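Cap5O (Staphylococcus aureus, PDB 3OJO) oxidises UDP-N-acetyl-mannosamine with NAD as cofactor and takes part in the biosynthesis of the capsular polysaccharide. Local coordinates at residues T15-L19 / I88-P92; K121-V127 / D154-C160; I188-K192 / I204-A208; P25-M29 / I169-V174; D98-S102 / Q289-E293. All coordinates share one frame; numbering follows the deposited sequence.

From the N terminus, strand 13-17 opens contact 1. Helix 23-32 follows it and opens contact 4. The chain returns at strand 86-89 to close contact 1, so contacts 1 and 4 cross. The loop at 98-102 opens contact 5. Contact 2 opens and closes between 121 and 160, within the spans of contacts 4 and 5. Helix 169-175 closes contact 4, which crosses contact 5. Contact 3, between 188 and 208, falls within the span of contact 5. Helix 286-312 closes contact 5. Contacts 1 and 2 pair strands of the large sheet, and contact 3 sets a helix on its edge strand 203-207. Contact 4 joins two helices of the NAD-binding domain. Contact 5 links that domain to the central domain.

Contact 1 of 5, residues T15-L19 / I88-P92; sequences TVVGL and IIAVP. With NAD (nicotinamide-adenine-dinucleotide), chain J.
Val17 N bonds to Ile88 O at 2.7 Å where the first Rossmann strand runs parallel to strand 86-89. Val16 sits beside Ile88 and Val17 beside Ile89. The backbone of Val17 is gripped at both ends, for its O accepts from Ala90 N at 2.8 Å. Ile88 N completes the ladder by donating to Thr15 O, also at 2.8 Å.

The Val17 side chain serves the cofactor. A chi1 of -176° swings CG1 toward the adenine, with NAD C2A 3.5 Å away. Val91 supports the same base. Its CG1 lies 4.1 Å from Val17 CG1 and 3.5 Å from NAD C5A, so the two valines form an apolar patch against one face of the purine. The chain then turns at Gly18, whose backbone angles (phi 108°, psi 116°) suit only glycine. Gly18 CA comes within 3.4 Å of NAD O4B. It is probably the first glycine of a GxGxxG motif. Asp41, an NAD ligand, accepts a hydrogen bond from Leu19 N.

Ile88 points to the other face, beside Val16. Its CB is 4.5 Å from Val16 CG2, a loose apolar contact.

Helix 23-32 packs on that face, with Ser27 on Val16 and Phe30 on Ile88. Helix 106-115 covers Val17 and Val91 on the opposite face. Strand 36-40 flanks strand 13-17, and strand 124-127 flanks strand 86-89.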
# COMPACT_ATOMS: atom_id res chain seq x y z
N THR B 15 12.17 -23.05 29.53
CA THR B 15 13.34 -22.22 29.38
C THR B 15 13.05 -21.11 28.33
O THR B 15 12.58 -21.40 27.21
CB THR B 15 14.57 -23.05 29.07
OG1 THR B 15 14.70 -24.06 30.07
CG2 THR B 15 15.83 -22.22 29.02
N VAL B 16 13.30 -19.85 28.73
CA VAL B 16 13.16 -18.70 27.83
C VAL B 16 14.58 -18.23 27.50
O VAL B 16 15.31 -17.82 28.39
CB VAL B 16 12.26 -17.58 28.43
CG1 VAL B 16 12.24 -16.36 27.52
CG2 VAL B 16 10.83 -18.08 28.72
N VAL B 17 14.97 -18.33 26.24
CA VAL B 17 16.30 -17.92 25.78
C VAL B 17 16.23 -16.49 25.21
O VAL B 17 15.64 -16.26 24.16
CB VAL B 17 16.89 -18.94 24.78
CG1 VAL B 17 18.31 -18.58 24.36
CG2 VAL B 17 16.84 -20.35 25.36
N GLY B 18 16.82 -15.56 25.94
CA GLY B 18 16.79 -14.14 25.61
C GLY B 18 15.88 -13.45 26.60
O GLY B 18 14.70 -13.79 26.70
N LEU B 19 16.43 -12.54 27.40
CA LEU B 19 15.64 -11.86 28.43
C LEU B 19 15.54 -10.34 28.26
O LEU B 19 15.82 -9.59 29.20
CB LEU B 19 16.14 -12.22 29.84
CG LEU B 19 16.14 -13.70 30.19
CD1 LEU B 19 16.94 -13.92 31.42
CD2 LEU B 19 14.75 -14.23 30.38
N ILE B 88 11.67 -21.45 24.56
CA ILE B 88 11.23 -20.28 23.81
C ILE B 88 12.45 -19.42 23.45
O ILE B 88 13.12 -18.92 24.35
CB ILE B 88 10.12 -19.46 24.54
CG1 ILE B 88 8.86 -20.31 24.80
CG2 ILE B 88 9.79 -18.20 23.73
CD1 ILE B 88 7.78 -19.69 25.58
N ILE B 89 12.71 -19.25 22.14
CA ILE B 89 13.79 -18.37 21.67
C ILE B 89 13.17 -16.99 21.44
O ILE B 89 12.26 -16.83 20.61
CB ILE B 89 14.51 -18.95 20.43
CG1 ILE B 89 15.22 -20.28 20.80
CG2 ILE B 89 15.48 -17.94 19.81
CD1 ILE B 89 15.28 -21.29 19.70
N ALA B 90 13.66 -16.00 22.21
CA ALA B 90 13.22 -14.60 22.18
C ALA B 90 14.46 -13.67 22.13
O ALA B 90 14.48 -12.63 22.78
CB ALA B 90 12.39 -14.29 23.41
N VAL B 91 15.48 -14.07 21.35
CA VAL B 91 16.72 -13.33 21.14
C VAL B 91 16.49 -12.25 20.04
O VAL B 91 15.47 -12.33 19.35
CB VAL B 91 17.93 -14.26 20.84
CG1 VAL B 91 18.13 -15.30 21.94
CG2 VAL B 91 17.77 -14.94 19.49
N PRO B 92 17.39 -11.26 19.82
CA PRO B 92 17.11 -10.28 18.76
C PRO B 92 17.44 -10.78 17.35
O PRO B 92 18.20 -11.73 17.15
CB PRO B 92 17.98 -9.07 19.14
CG PRO B 92 18.79 -9.50 20.34
CD PRO B 92 18.66 -10.97 20.50
PA NAD J . 16.24 -7.20 23.27
O1A NAD J . 17.51 -6.71 22.71
O2A NAD J . 15.63 -6.22 24.19
O5B NAD J . 16.51 -8.58 24.05
C5B NAD J . 17.33 -9.59 23.51
C4B NAD J . 18.05 -10.25 24.66
O4B NAD J . 18.50 -11.53 24.26
C3B NAD J . 19.27 -9.45 25.15
O3B NAD J . 19.24 -9.38 26.57
C2B NAD J . 20.43 -10.34 24.73
O2B NAD J . 21.56 -10.24 25.58
C1B NAD J . 19.81 -11.73 24.75
N9A NAD J . 20.55 -12.65 23.87
C8A NAD J . 21.09 -12.35 22.64
N7A NAD J . 21.59 -13.48 22.10
C5A NAD J . 21.38 -14.49 22.98
C6A NAD J . 21.71 -15.85 22.93
N6A NAD J . 22.34 -16.32 21.85
N1A NAD J . 21.36 -16.67 24.00
C2A NAD J . 20.68 -16.16 25.09
N3A NAD J . 20.36 -14.81 25.13
C4A NAD J . 20.70 -14.00 24.09
O3 NAD J . 15.25 -7.60 22.05
PN NAD J . 13.66 -7.70 22.18
O1N NAD J . 13.11 -6.32 22.04
O2N NAD J . 13.31 -8.53 23.36
O5D NAD J . 13.25 -8.47 20.86
C5D NAD J . 13.95 -9.60 20.41
C4D NAD J . 13.46 -9.93 19.01
O4D NAD J . 12.06 -10.21 19.03
C3D NAD J . 13.55 -8.76 18.02
O3D NAD J . 14.85 -8.47 17.53
C2D NAD J . 12.62 -9.26 16.95
O2D NAD J . 13.19 -10.39 16.34
C1D NAD J . 11.48 -9.81 17.80
N1N NAD J . 10.48 -8.72 17.94
C2N NAD J . 10.47 -7.87 19.02
C3N NAD J . 9.52 -6.84 19.08
C7N NAD J . 9.19 -6.19 20.40
O7N NAD J . 7.82 -6.00 20.72
N7N NAD J . 10.17 -5.79 21.22
C4N NAD J . 8.62 -6.66 18.03
C5N NAD J . 8.66 -7.50 16.91
C6N NAD J . 9.62 -8.51 16.88

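Contact 2 of 5, residues K121-V127 / D154-C160; sequences KGNTIIV and DIYLVHC
Strands 124-127 and 156-159 pair in parallel, Thr124 beside Tyr156 through Val127 beside His159, as the two strands of a beta-alpha-beta unit in the NAD-binding domain. Backbone bonds run between them in the usual alternation. Ile125 is held on both sides: its N donates to Tyr156 O at 2.7 Å and its O accepts from Val158 N at 2.9 Å.

Val127 O, at the end of the ladder, takes two donors. His159 ND1 reaches it at 2.8 Å from above the carbonyl plane. Cys160 N comes from the opposite face of that plane at 3.1 Å. The ND1 bond is bent, 134° at the hydrogen, but it probably helps to set the rotation of the imidazole. The ring gets there because CG stands anti to the backbone N (chi1 176°).

Tyr156 turns a ring edge to the other segment. Thr124 OG1 lies 3.7 Å from its CD2, and Gly122 O, from the loop before the strand, is also near the ring edge. On the same face, Ile126 and Val158 lie side by side, CG1 to CB 3.9 Å. Ile125 and Leu157 do likewise on the other face, CB to CD2 3.8 Å. Ahead of the strands, Lys121 CE runs past Asp154 OD1 at 3.4 Å. The lysine NZ itself bonds to Gly148 O.

Helix 185-195 lies over Thr124, Ile126 and Tyr156. The connecting helix 135-145 lies over Val127 and Leu157. Strand 86-89 borders strand 124-127, and the antiparallel strand 178-182 borders strand 156-159.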
# COMPACT_ATOMS: atom_id res chain seq x y z
N LYS B 121 13.17 -36.28 23.91
CA LYS B 121 11.95 -36.56 23.16
C LYS B 121 10.72 -36.00 23.89
O LYS B 121 10.66 -36.04 25.12
CB LYS B 121 11.82 -38.06 22.86
CG LYS B 121 12.72 -38.50 21.71
CD LYS B 121 12.65 -39.99 21.41
CE LYS B 121 13.30 -40.33 20.08
NZ LYS B 121 14.78 -40.09 20.08
N GLY B 122 9.81 -35.39 23.12
CA GLY B 122 8.58 -34.77 23.62
C GLY B 122 8.64 -33.26 23.78
O GLY B 122 7.61 -32.62 24.00
N ASN B 123 9.86 -32.68 23.65
CA ASN B 123 10.13 -31.25 23.80
C ASN B 123 9.52 -30.36 22.71
O ASN B 123 9.36 -30.79 21.56
CB ASN B 123 11.63 -30.98 23.92
CG ASN B 123 12.25 -31.39 25.24
OD1 ASN B 123 11.57 -31.82 26.20
ND2 ASN B 123 13.56 -31.23 25.33
N THR B 124 9.20 -29.10 23.08
CA THR B 124 8.67 -28.08 22.18
C THR B 124 9.65 -26.91 22.07
O THR B 124 10.15 -26.42 23.09
CB THR B 124 7.26 -27.63 22.61
OG1 THR B 124 6.45 -28.78 22.81
CG2 THR B 124 6.59 -26.70 21.57
N ILE B 125 9.94 -26.48 20.83
CA ILE B 125 10.79 -25.32 20.54
C ILE B 125 9.89 -24.28 19.89
O ILE B 125 9.31 -24.54 18.83
CB ILE B 125 12.04 -25.64 19.66
CG1 ILE B 125 12.87 -26.88 20.17
CG2 ILE B 125 12.89 -24.39 19.40
CD1 ILE B 125 13.48 -26.83 21.48
N ILE B 126 9.75 -23.13 20.56
CA ILE B 126 8.99 -21.99 20.07
C ILE B 126 9.98 -20.89 19.74
O ILE B 126 10.84 -20.58 20.56
CB ILE B 126 7.89 -21.50 21.04
CG1 ILE B 126 6.92 -22.64 21.42
CG2 ILE B 126 7.13 -20.29 20.43
CD1 ILE B 126 6.13 -22.38 22.69
N VAL B 127 9.88 -20.35 18.53
CA VAL B 127 10.70 -19.22 18.12
C VAL B 127 9.76 -18.01 18.11
O VAL B 127 8.80 -17.98 17.33
CB VAL B 127 11.43 -19.49 16.78
CG1 VAL B 127 12.28 -18.30 16.37
CG2 VAL B 127 12.30 -20.74 16.90
N ASP B 154 8.77 -36.67 17.73
CA ASP B 154 9.72 -36.59 18.84
C ASP B 154 9.80 -35.18 19.47
O ASP B 154 9.88 -35.07 20.70
CB ASP B 154 11.12 -37.04 18.40
CG ASP B 154 11.20 -38.39 17.72
OD1 ASP B 154 10.60 -39.35 18.24
OD2 ASP B 154 11.91 -38.50 16.72
N ILE B 155 9.82 -34.12 18.64
CA ILE B 155 9.86 -32.71 19.08
C ILE B 155 8.90 -31.83 18.29
O ILE B 155 8.64 -32.09 17.11
CB ILE B 155 11.27 -32.08 19.15
CG1 ILE B 155 12.05 -32.22 17.85
CG2 ILE B 155 12.05 -32.51 20.38
CD1 ILE B 155 11.89 -30.99 17.01
N TYR B 156 8.46 -30.74 18.91
CA TYR B 156 7.52 -29.83 18.28
C TYR B 156 8.11 -28.48 17.98
O TYR B 156 8.70 -27.85 18.86
CB TYR B 156 6.20 -29.77 19.06
CG TYR B 156 5.67 -31.15 19.38
CD1 TYR B 156 5.10 -31.94 18.38
CD2 TYR B 156 5.80 -31.70 20.65
CE1 TYR B 156 4.67 -33.24 18.64
CE2 TYR B 156 5.36 -32.99 20.93
CZ TYR B 156 4.79 -33.76 19.92
OH TYR B 156 4.36 -35.04 20.18
N LEU B 157 8.02 -28.06 16.70
CA LEU B 157 8.55 -26.80 16.22
C LEU B 157 7.43 -25.79 15.93
O LEU B 157 6.64 -25.99 15.00
CB LEU B 157 9.43 -27.01 14.99
CG LEU B 157 10.75 -27.77 15.11
CD1 LEU B 157 11.52 -27.69 13.79
CD2 LEU B 157 11.61 -27.24 16.24
N VAL B 158 7.35 -24.72 16.75
CA VAL B 158 6.36 -23.64 16.65
C VAL B 158 7.04 -22.27 16.43
O VAL B 158 8.00 -21.94 17.12
CB VAL B 158 5.46 -23.55 17.93
CG1 VAL B 158 4.39 -22.45 17.80
CG2 VAL B 158 4.84 -24.89 18.29
N HIS B 159 6.51 -21.47 15.49
CA HIS B 159 6.87 -20.07 15.33
C HIS B 159 5.65 -19.33 15.80
O HIS B 159 4.57 -19.47 15.21
CB HIS B 159 7.19 -19.65 13.89
CG HIS B 159 7.47 -18.17 13.75
ND1 HIS B 159 8.38 -17.51 14.57
CD2 HIS B 159 6.94 -17.26 12.89
CE1 HIS B 159 8.35 -16.25 14.21
NE2 HIS B 159 7.52 -16.05 13.19
N CYS B 160 5.77 -18.61 16.91
CA CYS B 160 4.72 -17.74 17.39
C CYS B 160 5.32 -16.34 17.50
O CYS B 160 6.07 -16.06 18.43
CB CYS B 160 4.11 -18.21 18.70
SG CYS B 160 2.96 -17.01 19.41

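Contact 3 of 5, residues I188-K192 / I204-A208; sequences IEAGK and IETDA
Helix 185-195 meets strand 203-207 here through Ile188 and Lys192 on Glu205, within a beta-alpha-beta crossover that starts at strand 178-182. The strand is the outermost of the large sheet within this chain. Its Thr206 packs on Met249 of the second subunit. Its last residue, Asp207, is the N-cap of helix 208-238.

Ile188 makes the apolar half of the contact. Its CG2 sits 3.7 Å from Glu205 CG, and the two side chains cross at about a right angle. Its CD1 reaches past them to the backbone, 3.4 Å from Thr206 O.

The charged half is a small salt-bridge network at the surface. Lys192 lies one turn after Ile188. Its NZ bridges Glu189 OE2 on its own helix at 3.5 Å. The same NZ bridges Glu205 on the strand. The two glutamates come close, Glu189 OE2 to Glu205 OE1 4.2 Å, and the lysine probably offsets their charges. The Glu205 chain is extended beyond CG, while the lysine chain bends at chi3 (-73°) to bring its amine over. Lys192 NZ meets Glu205 OE2 at 2.9 Å, from 52° above the carboxylate plane.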
# COMPACT_ATOMS: atom_id res chain seq x y z
N ILE B 188 1.35 -27.55 16.09
CA ILE B 188 0.29 -26.58 16.35
C ILE B 188 -0.38 -26.88 17.69
O ILE B 188 -0.63 -25.95 18.47
CB ILE B 188 -0.74 -26.50 15.17
CG1 ILE B 188 -0.04 -26.08 13.86
CG2 ILE B 188 -1.89 -25.56 15.49
CD1 ILE B 188 -0.79 -26.47 12.51
N GLU B 189 -0.67 -28.16 17.97
CA GLU B 189 -1.31 -28.60 19.22
C GLU B 189 -0.42 -28.37 20.43
O GLU B 189 -0.92 -27.93 21.48
CB GLU B 189 -1.77 -30.06 19.12
CG GLU B 189 -2.93 -30.30 18.17
CD GLU B 189 -4.18 -29.47 18.42
OE1 GLU B 189 -4.67 -29.46 19.57
OE2 GLU B 189 -4.66 -28.83 17.45
N ALA B 190 0.90 -28.63 20.27
CA ALA B 190 1.91 -28.41 21.30
C ALA B 190 2.04 -26.91 21.66
O ALA B 190 2.15 -26.56 22.84
CB ALA B 190 3.24 -28.97 20.84
N GLY B 191 1.96 -26.05 20.63
CA GLY B 191 1.99 -24.59 20.76
C GLY B 191 0.81 -24.07 21.55
O GLY B 191 0.99 -23.24 22.45
N LYS B 192 -0.40 -24.59 21.25
CA LYS B 192 -1.64 -24.23 21.95
C LYS B 192 -1.55 -24.61 23.42
O LYS B 192 -2.00 -23.85 24.28
CB LYS B 192 -2.86 -24.92 21.32
CG LYS B 192 -3.20 -24.49 19.89
CD LYS B 192 -4.67 -24.72 19.54
CE LYS B 192 -5.02 -26.17 19.34
NZ LYS B 192 -6.48 -26.38 19.15
N ILE B 204 -4.80 -18.29 16.59
CA ILE B 204 -4.94 -18.56 15.17
C ILE B 204 -3.98 -19.70 14.83
O ILE B 204 -2.78 -19.61 15.10
CB ILE B 204 -4.75 -17.26 14.30
CG1 ILE B 204 -5.83 -16.20 14.58
CG2 ILE B 204 -4.77 -17.57 12.82
CD1 ILE B 204 -5.59 -15.31 15.73
N GLU B 205 -4.53 -20.78 14.29
CA GLU B 205 -3.78 -21.97 13.92
C GLU B 205 -3.41 -21.92 12.47
O GLU B 205 -4.28 -21.71 11.62
CB GLU B 205 -4.60 -23.24 14.19
CG GLU B 205 -4.96 -23.46 15.65
CD GLU B 205 -5.90 -24.62 15.87
OE1 GLU B 205 -5.86 -25.58 15.07
OE2 GLU B 205 -6.70 -24.56 16.84
N THR B 206 -2.13 -22.14 12.18
CA THR B 206 -1.59 -22.14 10.82
C THR B 206 -0.26 -22.85 10.79
O THR B 206 0.19 -23.28 11.84
CB THR B 206 -1.55 -20.70 10.23
OG1 THR B 206 -1.04 -20.79 8.91
CG2 THR B 206 -0.71 -19.71 11.05
N ASP B 207 0.36 -22.99 9.62
CA ASP B 207 1.68 -23.59 9.53
C ASP B 207 2.77 -22.50 9.69
O ASP B 207 2.50 -21.31 9.50
CB ASP B 207 1.86 -24.46 8.26
CG ASP B 207 1.82 -23.71 6.94
OD1 ASP B 207 1.51 -22.49 6.95
OD2 ASP B 207 2.18 -24.32 5.90
N ALA B 208 3.98 -22.92 10.07
CA ALA B 208 5.13 -22.07 10.34
C ALA B 208 5.44 -21.06 9.22
O ALA B 208 5.60 -19.88 9.51
CB ALA B 208 6.35 -22.91 10.69

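Contact 4 of 5, residues P25-M29 / I169-V174; sequences PTSIM and ILEELV
Apolar contacts join Pro25, Thr26 and Met29 to Ile169, Leu170, Leu173 and Val174. They hold together helices 23-32 and 169-175, whose short axes pass 10.2 Å apart at an angle of 67°. At Pro25, Ile169 CG2 presses on the pyrrolidine ring, 3.4 Å from Pro25 CB. Leu173 pushes CD2 against helix 23-32. That one methyl touches Thr26 CA and Met29 CB, each at 3.8 Å. Leu173 and Met29 run antiparallel alongside each other.

At Met29 the side chain bends at chi2 (49°) and again at chi3. The bends hook the methyl over helix 169-175. CE rests 3.5 Å from Leu170 CB and 3.6 Å from Val174 CG2.

Contacts between methyls and carbonyls are the second kind. Met29 CE lies 3.3 Å from Leu170 O. Leu170 CD2 lies 3.7 Å from Pro25 O, a carbonyl already used by Met29 N in the helix.

No hydrogen bond crosses between the helices. The hydroxyl of Thr26 bonds to Ile22 O, just before helix 23-32, and OG1 also borders the Leu173 methyls. Ile169 N, at the start of helix 169-175, bonds to Glu59.

Helix 23-32 follows the glycine-rich turn after strand 13-17. Ile169 lies beside Tyr21 and Val164, both NAD-binding residues. Helix 62-71 packs against Ile28 and Leu170, and strand 75-78 meets Ser27 and Ile28.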
# COMPACT_ATOMS: atom_id res chain seq x y z
N PRO B 25 9.42 -10.28 30.22
CA PRO B 25 8.00 -10.32 30.60
C PRO B 25 7.33 -11.68 30.37
O PRO B 25 6.52 -12.09 31.21
CB PRO B 25 7.38 -9.24 29.71
CG PRO B 25 8.51 -8.30 29.44
CD PRO B 25 9.66 -9.23 29.21
N THR B 26 7.70 -12.39 29.28
CA THR B 26 7.21 -13.73 28.95
C THR B 26 7.61 -14.73 30.05
O THR B 26 6.76 -15.51 30.47
CB THR B 26 7.69 -14.13 27.54
OG1 THR B 26 7.17 -13.20 26.58
CG2 THR B 26 7.32 -15.56 27.15
N SER B 27 8.88 -14.74 30.49
CA SER B 27 9.35 -15.60 31.58
C SER B 27 8.54 -15.29 32.84
O SER B 27 8.05 -16.20 33.50
CB SER B 27 10.82 -15.33 31.88
OG SER B 27 11.59 -15.41 30.71
N ILE B 28 8.38 -13.98 33.15
CA ILE B 28 7.63 -13.50 34.30
C ILE B 28 6.17 -14.00 34.26
O ILE B 28 5.66 -14.48 35.27
CB ILE B 28 7.81 -11.94 34.47
CG1 ILE B 28 9.20 -11.62 35.03
CG2 ILE B 28 6.70 -11.30 35.34
CD1 ILE B 28 9.64 -10.12 34.91
N MET B 29 5.55 -13.94 33.07
CA MET B 29 4.18 -14.35 32.81
C MET B 29 3.89 -15.85 33.06
O MET B 29 2.91 -16.17 33.73
CB MET B 29 3.76 -13.93 31.41
CG MET B 29 2.27 -13.97 31.19
SD MET B 29 1.28 -13.15 32.49
CE MET B 29 1.07 -11.62 31.81
N ILE B 169 2.66 -4.32 28.47
CA ILE B 169 3.27 -5.61 28.07
C ILE B 169 2.54 -6.84 28.57
O ILE B 169 2.15 -7.68 27.75
CB ILE B 169 4.81 -5.71 28.29
CG1 ILE B 169 5.58 -4.74 27.36
CG2 ILE B 169 5.30 -7.15 28.07
CD1 ILE B 169 7.07 -4.48 27.76
N LEU B 170 2.37 -6.96 29.90
CA LEU B 170 1.70 -8.12 30.51
C LEU B 170 0.26 -8.26 30.07
O LEU B 170 -0.15 -9.37 29.71
CB LEU B 170 1.83 -8.16 32.04
CG LEU B 170 3.24 -8.34 32.64
CD1 LEU B 170 3.16 -8.53 34.14
CD2 LEU B 170 4.02 -9.48 31.97
N GLU B 171 -0.51 -7.16 30.07
CA GLU B 171 -1.91 -7.21 29.61
C GLU B 171 -1.95 -7.63 28.15
O GLU B 171 -2.63 -8.61 27.82
CB GLU B 171 -2.75 -5.93 29.89
CG GLU B 171 -1.98 -4.64 30.16
CD GLU B 171 -1.45 -4.40 31.57
OE1 GLU B 171 -2.28 -4.38 32.51
OE2 GLU B 171 -0.23 -4.17 31.71
N GLU B 172 -1.10 -7.00 27.31
CA GLU B 172 -0.95 -7.30 25.89
C GLU B 172 -0.62 -8.80 25.66
O GLU B 172 -1.19 -9.40 24.79
CB GLU B 172 0.10 -6.37 25.28
CG GLU B 172 0.46 -6.64 23.83
CD GLU B 172 -0.23 -5.78 22.79
OE1 GLU B 172 -1.32 -5.24 23.09
OE2 GLU B 172 0.31 -5.68 21.67
N LEU B 173 0.24 -9.39 26.48
CA LEU B 173 0.65 -10.79 26.40
C LEU B 173 -0.52 -11.76 26.62
O LEU B 173 -0.59 -12.79 25.96
CB LEU B 173 1.75 -11.00 27.46
CG LEU B 173 2.97 -11.89 27.18
CD1 LEU B 173 3.66 -11.54 25.87
CD2 LEU B 173 3.98 -11.76 28.31
N VAL B 174 -1.47 -11.39 27.50
CA VAL B 174 -2.66 -12.17 27.86
C VAL B 174 -3.81 -12.06 26.82
O VAL B 174 -4.33 -13.09 26.36
CB VAL B 174 -3.12 -11.81 29.31
CG1 VAL B 174 -4.52 -12.34 29.62
CG2 VAL B 174 -2.14 -12.34 30.35

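Contact 5 of 5, residues D98-S102 / Q289-E293; sequences DQYRS and QTGRE
Tyr100 and Arg101, on the loop after Rossmann strand 86-89, pack against Gln289 and Arg292 of the long helix 286-312. The contact joins the NAD-binding domain to the central domain. The disulfide Cys103-Cys269 ties the same loop down nearby.

Gln289 comes first and passes at a slant over the Tyr100 ring. Its CB is 3.4 Å from Tyr100 CE1. Its CG makes an off-centre CH-pi contact, 4.2 Å from the ring centroid. The extended chain reaches the phenol end. There Gln289 NE2 lies 2.8 Å from Tyr100 OH, but the angle is too poor for a hydrogen bond. The amide and ring planes are 33° apart.

Thr290 packs on Lys286 of the second subunit. Arg292, one turn after Gln289, folds back on the loop by bends at chi2 and chi3. Its CD sits 3.5 Å from Tyr100 O.

The Arg292 guanidinium then lies over that of Arg101, and the planes are 34° apart. Asp223, outside both segments, probably offsets the charges in this close approach of two arginines. The aspartate is salt-bridged to Arg101 NH2 and makes a long, weak ion pair with Arg292 NE. Arg292 NH1 also bonds to Asn296. Here Arg101 NE and Arg292 NE, both donors, come within 3.2 Å, and Arg292 NH2 stands 3.8 Å above the centre of the Arg101 guanidinium.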
# COMPACT_ATOMS: atom_id res chain seq x y z
N ASP B 98 22.44 -4.73 4.23
CA ASP B 98 21.89 -4.96 2.90
C ASP B 98 20.72 -3.99 2.63
O ASP B 98 20.12 -3.45 3.57
CB ASP B 98 21.47 -6.45 2.70
CG ASP B 98 20.13 -6.88 3.31
OD1 ASP B 98 19.83 -6.46 4.46
OD2 ASP B 98 19.42 -7.67 2.66
N GLN B 99 20.45 -3.76 1.33
CA GLN B 99 19.44 -2.87 0.75
C GLN B 99 18.04 -3.16 1.30
O GLN B 99 17.44 -2.29 1.95
CB GLN B 99 19.42 -3.01 -0.80
CG GLN B 99 20.75 -3.37 -1.48
CD GLN B 99 21.11 -4.85 -1.41
OE1 GLN B 99 20.39 -5.72 -1.91
NE2 GLN B 99 22.25 -5.17 -0.79
N TYR B 100 17.56 -4.40 1.06
CA TYR B 100 16.26 -4.99 1.41
C TYR B 100 15.93 -5.01 2.90
O TYR B 100 14.76 -5.24 3.25
CB TYR B 100 16.20 -6.44 0.87
CG TYR B 100 16.20 -6.53 -0.64
CD1 TYR B 100 15.01 -6.46 -1.36
CD2 TYR B 100 17.39 -6.68 -1.35
CE1 TYR B 100 15.00 -6.55 -2.75
CE2 TYR B 100 17.39 -6.75 -2.74
CZ TYR B 100 16.20 -6.68 -3.44
OH TYR B 100 16.19 -6.75 -4.81
N ARG B 101 16.94 -4.80 3.78
CA ARG B 101 16.86 -4.91 5.23
C ARG B 101 16.24 -6.27 5.65
O ARG B 101 15.06 -6.40 6.01
CB ARG B 101 16.33 -3.63 5.94
CG ARG B 101 14.84 -3.60 6.24
CD ARG B 101 14.42 -2.38 7.01
NE ARG B 101 12.99 -2.17 6.85
CZ ARG B 101 12.24 -1.37 7.60
NH1 ARG B 101 12.79 -0.69 8.60
NH2 ARG B 101 10.94 -1.25 7.37
N SER B 102 17.05 -7.31 5.46
CA SER B 102 16.66 -8.66 5.80
C SER B 102 16.91 -8.87 7.27
O SER B 102 17.76 -8.19 7.88
CB SER B 102 17.47 -9.65 4.98
OG SER B 102 16.71 -10.07 3.86
N GLN B 289 12.47 -3.45 -2.73
CA GLN B 289 13.79 -2.82 -2.87
C GLN B 289 13.67 -1.30 -3.08
O GLN B 289 14.31 -0.52 -2.37
CB GLN B 289 14.54 -3.46 -4.04
CG GLN B 289 15.98 -3.01 -4.22
CD GLN B 289 16.55 -3.59 -5.49
OE1 GLN B 289 16.07 -3.33 -6.60
NE2 GLN B 289 17.59 -4.40 -5.35
N THR B 290 12.84 -0.89 -4.05
CA THR B 290 12.54 0.50 -4.39
C THR B 290 11.99 1.25 -3.16
O THR B 290 12.47 2.34 -2.86
CB THR B 290 11.62 0.55 -5.60
OG1 THR B 290 12.20 -0.24 -6.64
CG2 THR B 290 11.38 1.97 -6.08
N GLY B 291 11.04 0.62 -2.45
CA GLY B 291 10.45 1.17 -1.24
C GLY B 291 11.48 1.46 -0.17
O GLY B 291 11.41 2.48 0.50
N ARG B 292 12.45 0.57 -0.02
CA ARG B 292 13.57 0.63 0.92
C ARG B 292 14.54 1.76 0.52
O ARG B 292 14.98 2.54 1.37
CB ARG B 292 14.29 -0.73 0.96
CG ARG B 292 13.62 -1.78 1.84
CD ARG B 292 14.14 -1.76 3.26
NE ARG B 292 13.52 -0.70 4.07
CZ ARG B 292 14.14 0.41 4.49
NH1 ARG B 292 15.42 0.61 4.20
NH2 ARG B 292 13.48 1.32 5.19
N GLU B 293 14.82 1.86 -0.80
CA GLU B 293 15.68 2.89 -1.38
C GLU B 293 15.13 4.27 -1.09
O GLU B 293 15.90 5.15 -0.68
CB GLU B 293 15.83 2.68 -2.90
CG GLU B 293 16.76 1.53 -3.29
CD GLU B 293 16.74 1.05 -4.73
OE1 GLU B 293 17.34 -0.02 -5.00
OE2 GLU B 293 16.14 1.73 -5.60